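Emp47p (form2) (Saccharomyces cerevisiae, PDB 2A6Z) acts as a calcium-independent cargo receptor, with a legume-lectin-like carbohydrate recognition domain, that takes part in glycoprotein secretion and is required for EMP46 to leave the endoplasmic reticulum. Local coordinates at residues A[42-45]-A[46-49]; A[187-190]-A[191-195]. All blocks are in the same frame, centred on the assembly; numbering follows the deposited sequence. Where two conformers were deposited one is given.

Contact 1: residues A[42-45]-A[46-49]; sequences TSNQ and NSKG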
ATOM      1  N   THR A  42      -8.693   9.850  -0.762  1.00  9.08           N
ATOM      2  CA  THR A  42      -9.885  10.024  -1.644  1.00  9.66           C
ATOM      3  C   THR A  42     -10.904  10.853  -0.966  1.00 10.27           C
ATOM      4  O   THR A  42     -11.831  10.379  -0.351  1.00 12.13           O
ATOM      5  CB  THR A  42     -10.404   8.604  -2.042  1.00  8.13           C
ATOM      6  OG1 THR A  42     -10.741   7.786  -0.889  1.00  8.25           O
ATOM      7  CG2 THR A  42      -9.405   7.888  -2.927  1.00  8.68           C
ATOM      8  N   SER A  43     -10.713  12.203  -1.094  1.00 10.86           N
ATOM      9  CA  SER A  43     -11.472  13.125  -0.276  1.00 11.69           C
ATOM     10  C   SER A  43     -12.848  13.520  -0.823  1.00 11.70           C
ATOM     11  O   SER A  43     -13.566  14.219  -0.093  1.00 14.37           O
ATOM     12  CB  SER A  43     -10.636  14.391  -0.056  1.00 15.54           C
ATOM     13  OG  SER A  43     -10.290  15.036  -1.252  1.00 17.48           O
ATOM     14  N   ASN A  44     -13.264  13.140  -2.022  1.00 13.26           N
ATOM     15  CA  ASN A  44     -14.605  13.429  -2.500  1.00 11.83           C
ATOM     16  C   ASN A  44     -15.054  12.347  -3.477  1.00 11.51           C
ATOM     17  O   ASN A  44     -14.372  11.346  -3.691  1.00 10.04           O
ATOM     18  CB  ASN A  44     -14.609  14.838  -3.104  1.00 11.83           C
ATOM     19  CG  ASN A  44     -13.856  15.066  -4.342  1.00 11.77           C
ATOM     20  OD1 ASN A  44     -13.555  14.194  -5.110  1.00 14.16           O
ATOM     21  ND2 ASN A  44     -13.663  16.395  -4.668  1.00 14.51           N
ATOM     22  N   GLN A  45     -16.251  12.511  -4.089  1.00 11.97           N
ATOM     23  CA  GLN A  45     -16.780  11.502  -5.014  1.00 10.27           C
ATOM     24  C   GLN A  45     -15.886  11.400  -6.240  1.00  9.39           C
ATOM     25  O   GLN A  45     -15.671  12.422  -6.888  1.00 13.00           O
ATOM     26  CB  GLN A  45     -18.216  11.861  -5.454  1.00 11.11           C
ATOM     27  CG  GLN A  45     -19.150  11.766  -4.245  1.00 15.28           C
ATOM     28  CD  GLN A  45     -20.525  12.290  -4.603  1.00 22.48           C
ATOM     29  OE1 GLN A  45     -21.300  12.508  -3.664  1.00 32.90           O
ATOM     30  NE2 GLN A  45     -20.840  12.521  -5.877  1.00 35.60           N
ATOM     31  N   ASN A  46     -15.445  10.182  -6.573  1.00  8.53           N
ATOM     32  CA  ASN A  46     -14.593   9.906  -7.709  1.00  8.03           C
ATOM     33  C   ASN A  46     -13.302  10.744  -7.658  1.00  7.56           C
ATOM     34  O   ASN A  46     -13.038  11.580  -8.513  1.00  8.57           O
ATOM     35  CB  ASN A  46     -15.314  10.159  -9.034  1.00  9.14           C
ATOM     36  CG  ASN A  46     -14.593   9.493 -10.170  1.00  9.35           C
ATOM     37  OD1 ASN A  46     -13.561   8.786 -10.047  1.00 10.99           O
ATOM     38  ND2 ASN A  46     -15.134   9.657 -11.336  1.00 15.17           N
ATOM     39  N   SER A  47     -12.534  10.432  -6.634  1.00  8.60           N
ATOM     40  CA  SER A  47     -11.250  11.117  -6.386  1.00  9.11           C
ATOM     41  C   SER A  47     -10.128  10.117  -6.333  1.00  8.12           C
ATOM     42  O   SER A  47     -10.356   8.895  -6.216  1.00  8.44           O
ATOM     43  CB  SER A  47     -11.278  11.930  -5.077  1.00  9.93           C
ATOM     44  OG  SER A  47     -11.678  11.112  -3.958  1.00 10.97           O
ATOM     45  N   LYS A  48      -8.904  10.635  -6.428  1.00  8.87           N
ATOM     46  CA  LYS A  48      -7.676   9.872  -6.468  1.00  8.47           C
ATOM     47  C   LYS A  48      -6.624  10.600  -5.645  1.00  9.58           C
ATOM     48  O   LYS A  48      -6.570  11.811  -5.622  1.00 10.25           O
ATOM     49  CB  LYS A  48      -7.132   9.636  -7.883  1.00  9.29           C
ATOM     50  CG  LYS A  48      -8.049   8.765  -8.732  1.00 10.05           C
ATOM     51  CD  LYS A  48      -7.581   8.572 -10.158  1.00 10.18           C
ATOM     52  CE  LYS A  48      -8.336   7.438 -10.828  1.00 11.14           C
ATOM     53  NZ  LYS A  48      -8.165   7.416 -12.308  1.00 12.87           N
ATOM     54  N   GLY A  49      -5.756   9.804  -5.003  1.00  9.25           N
ATOM     55  CA  GLY A  49      -4.701  10.400  -4.177  1.00  9.61           C
ATOM     56  C   GLY A  49      -3.519   9.451  -4.140  1.00  7.36           C
ATOM     57  O   GLY A  49      -3.672   8.218  -4.220  1.00  8.42           O
TER
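T42 and S47 lie opposite each other across a tight reversal of the chain, their CA atoms 5.1 Å apart and the two short arms running 161° apart. S47 does most of the touching from the later arm. Its CB points into the loop, and its OG, tucked between its own backbone N and carbonyl carbon, donates a 2.7 Å hydrogen bond to N44 O. OG approaches at a C=O...O angle of 130°, tilted 30° out of the carbonyl plane. A serine suits this place because its hydroxyl is short enough to bridge three residues back. The backbone N of S47 bonds to N201 OD1, and the ND2 of N201 also reaches N44 O, which leaves that carbonyl gripped by two donors.

The loop carries the chain of this legume-lectin-like beta sandwich from one sheet to the other, from strand 38-40 to strand 48-58. At its apex N46 has positive phi and psi, a left-handed conformation that asparagine tolerates better than most residues with a side chain.

The buried T42 lies against S47. T42 CB is 3.4 Å from S47 OG, while the T42 methyl CG2 sits 3.6 Å from S47 O. The two branches of threonine divide the work: CG2 packs against the later arm, and the buried OG1 bonds to the backbone of E209 and F211. Immediately beyond, K48 pairs through its backbone with Q31, and G49 with A199.

Contact 2: residues A[187-190]-A[191-195]; sequences RFPS and GSYRI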
ATOM      1  N   ARG A 187      11.914 -13.595  -5.032  1.00  9.42           N
ATOM      2  CA  ARG A 187      13.269 -13.163  -4.648  1.00  8.69           C
ATOM      3  C   ARG A 187      13.467 -11.836  -5.320  1.00  8.08           C
ATOM      4  O   ARG A 187      13.815 -11.768  -6.515  1.00 10.70           O
ATOM      5  CB  ARG A 187      14.364 -14.152  -5.057  1.00 10.11           C
ATOM      6  CG  ARG A 187      14.074 -15.543  -4.432  1.00 11.13           C
ATOM      7  CD  ARG A 187      15.224 -16.508  -4.582  1.00 11.36           C
ATOM      8  NE  ARG A 187      15.444 -16.882  -5.999  1.00 11.48           N
ATOM      9  CZ  ARG A 187      16.293 -17.809  -6.387  1.00 11.22           C
ATOM     10  NH1 ARG A 187      17.036 -18.398  -5.463  1.00 13.91           N
ATOM     11  NH2 ARG A 187      16.484 -18.148  -7.639  1.00 11.97           N
ATOM     12  N   PHE A 188      13.222 -10.744  -4.622  1.00  7.51           N
ATOM     13  CA  PHE A 188      13.354  -9.423  -5.189  1.00  7.88           C
ATOM     14  C   PHE A 188      14.806  -9.130  -5.554  1.00  7.61           C
ATOM     15  O   PHE A 188      15.719  -9.381  -4.750  1.00  9.10           O
ATOM     16  CB  PHE A 188      12.950  -8.331  -4.206  1.00  8.45           C
ATOM     17  CG  PHE A 188      11.448  -8.309  -3.885  1.00  7.85           C
ATOM     18  CD1 PHE A 188      10.529  -7.889  -4.834  1.00  8.92           C
ATOM     19  CD2 PHE A 188      10.997  -8.655  -2.621  1.00  9.52           C
ATOM     20  CE1 PHE A 188       9.176  -7.821  -4.514  1.00  9.74           C
ATOM     21  CE2 PHE A 188       9.637  -8.616  -2.310  1.00 11.26           C
ATOM     22  CZ  PHE A 188       8.720  -8.195  -3.255  1.00 11.37           C
ATOM     23  N   PRO A 189      15.077  -8.574  -6.723  1.00  7.63           N
ATOM     24  CA  PRO A 189      16.461  -8.187  -7.050  1.00  8.09           C
ATOM     25  C   PRO A 189      16.785  -6.837  -6.433  1.00  7.25           C
ATOM     26  O   PRO A 189      15.947  -6.023  -6.041  1.00  8.80           O
ATOM     27  CB  PRO A 189      16.439  -8.079  -8.581  1.00 10.11           C
ATOM     28  CG  PRO A 189      15.013  -7.598  -8.839  1.00 12.00           C
ATOM     29  CD  PRO A 189      14.146  -8.309  -7.839  1.00  9.39           C
ATOM     30  N   SER A 190      18.089  -6.564  -6.346  1.00  7.74           N
ATOM     31  CA  SER A 190      18.565  -5.346  -5.741  1.00  8.31           C
ATOM     32  C   SER A 190      18.286  -4.141  -6.638  1.00  7.88           C
ATOM     33  O   SER A 190      18.121  -4.259  -7.844  1.00 12.20           O
ATOM     34  CB  SER A 190      20.077  -5.475  -5.434  1.00 12.36           C
ATOM     35  OG  SER A 190      20.435  -4.457  -4.530  1.00 12.89           O
ATOM     36  N   GLY A 191      18.247  -3.006  -6.040  1.00  9.06           N
ATOM     37  CA  GLY A 191      18.041  -1.753  -6.756  1.00  9.90           C
ATOM     38  C   GLY A 191      17.270  -0.801  -5.878  1.00  7.79           C
ATOM     39  O   GLY A 191      17.046  -1.010  -4.689  1.00  8.90           O
ATOM     40  N   SER A 192      16.878   0.317  -6.493  1.00  7.97           N
ATOM     41  CA  SER A 192      16.198   1.341  -5.787  1.00  8.06           C
ATOM     42  C   SER A 192      14.682   1.190  -5.894  1.00  7.76           C
ATOM     43  O   SER A 192      14.146   1.234  -7.020  1.00  9.39           O
ATOM     44  CB  SER A 192      16.598   2.732  -6.390  1.00  9.76           C
ATOM     45  OG  SER A 192      16.103   3.750  -5.547  0.64  8.45           O
ATOM     46  N   TYR A 193      14.043   1.000  -4.738  1.00  7.30           N
ATOM     47  CA  TYR A 193      12.615   0.787  -4.699  1.00  7.44           C
ATOM     48  C   TYR A 193      11.851   1.973  -4.177  1.00  7.33           C
ATOM     49  O   TYR A 193      12.283   2.685  -3.250  1.00  8.72           O
ATOM     50  CB  TYR A 193      12.264  -0.442  -3.809  1.00  7.74           C
ATOM     51  CG  TYR A 193      12.623  -1.738  -4.457  1.00  6.94           C
ATOM     52  CD1 TYR A 193      13.919  -2.249  -4.543  1.00  7.58           C
ATOM     53  CD2 TYR A 193      11.582  -2.522  -5.007  1.00  7.30           C
ATOM     54  CE1 TYR A 193      14.159  -3.448  -5.169  1.00  7.65           C
ATOM     55  CE2 TYR A 193      11.831  -3.715  -5.609  1.00  7.77           C
ATOM     56  CZ  TYR A 193      13.109  -4.232  -5.693  1.00  7.35           C
ATOM     57  OH  TYR A 193      13.363  -5.412  -6.307  1.00  9.66           O
ATOM     58  N   ARG A 194      10.703   2.166  -4.797  1.00  7.30           N
ATOM     59  CA  ARG A 194       9.766   3.208  -4.440  1.00  7.20           C
ATOM     60  C   ARG A 194       8.660   2.603  -3.574  1.00  6.81           C
ATOM     61  O   ARG A 194       8.163   1.530  -3.866  1.00  7.57           O
ATOM     62  CB  ARG A 194       9.170   3.870  -5.693  1.00  7.61           C
ATOM     63  CG  ARG A 194      10.182   4.257  -6.741  1.00  8.44           C
ATOM     64  CD  ARG A 194      11.383   5.039  -6.231  1.00  9.01           C
ATOM     65  NE  ARG A 194      11.004   6.260  -5.528  1.00  8.79           N
ATOM     66  CZ  ARG A 194      11.730   7.370  -5.569  1.00  9.04           C
ATOM     67  NH1 ARG A 194      12.854   7.488  -6.243  1.00  9.79           N
ATOM     68  NH2 ARG A 194      11.283   8.418  -4.880  1.00  9.99           N
ATOM     69  N   ILE A 195       8.308   3.324  -2.498  1.00  6.88           N
ATOM     70  CA  ILE A 195       7.386   2.881  -1.461  1.00  6.61           C
ATOM     71  C   ILE A 195       6.328   3.940  -1.339  1.00  6.83           C
ATOM     72  O   ILE A 195       6.640   5.143  -1.188  1.00  7.04           O
ATOM     73  CB  ILE A 195       8.160   2.704  -0.124  1.00  7.72           C
ATOM     74  CG1 ILE A 195       9.156   1.550  -0.239  1.00  9.96           C
ATOM     75  CG2 ILE A 195       7.193   2.544   1.038  1.00  8.39           C
ATOM     76  CD1 ILE A 195      10.227   1.598   0.838  1.00 13.25           C
TER
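Y193 reaches back from early in its strand to F188 and P189 in the loop just before it. Its CB points toward that loop, and CG lies beside the backbone N, opposite the carbonyl carbon (chi1 -73°), which sends the ring across the inside of the bend toward P189. Farther out, the ring passes P189 O with its edge: Y193 CE1 is 3.3 Å from this oxygen, which lies near the ring plane. Y193 CZ is 3.4 Å from P189 O. At the tip, Y193 OH donates a 2.7 Å hydrogen bond to P189 O, arriving in the carbonyl plane on a lone pair at 141° to the C=O bond. The same OH is set among carbon atoms, with P189 CD at 3.4 Å and F188 CB at 3.6 Å. Tyrosine fits because it is long enough to span the bend and ends in a donor for a carbonyl four residues earlier. Proline, lacking an N-H, keeps its stretch of loop stiff and offers its ring CH2 groups beside the hydroxyl.

The bend itself passes through G191, whose positive phi of 147° would press a CB against S190 O, making glycine the natural residue here. Next to it, S190 OG bonds to L59 O and to K60 NZ.

Strand 192-200 runs between strands 48-58 and 81-88. Y193 pairs through its backbone with F57 of the first and stacks its ring on F86 of the second, while F188 meets F86 and Y163 edge-to-face, Y163 coming from strand 153-164 of the other sheet.

How the contacts relate
From the N terminus, the chain leaves strand 38-40 and closes a short loop at contact 1, where it enters strand 48-58 and changes sheets. Much later, after strand 178-183 of the second sheet, contact 2 forms the bend that leads into strand 192-200 and returns the chain to the first sheet. The two contacts follow in series and neither nest nor cross. Their centres are 29 Å apart, on opposite sides of the middle of the chain. The two strands they open are antiparallel neighbours, so each runs toward the other contact: L59, just past strand 48-58, bonds to contact 2, and N201, just past strand 192-200, bonds to contact 1.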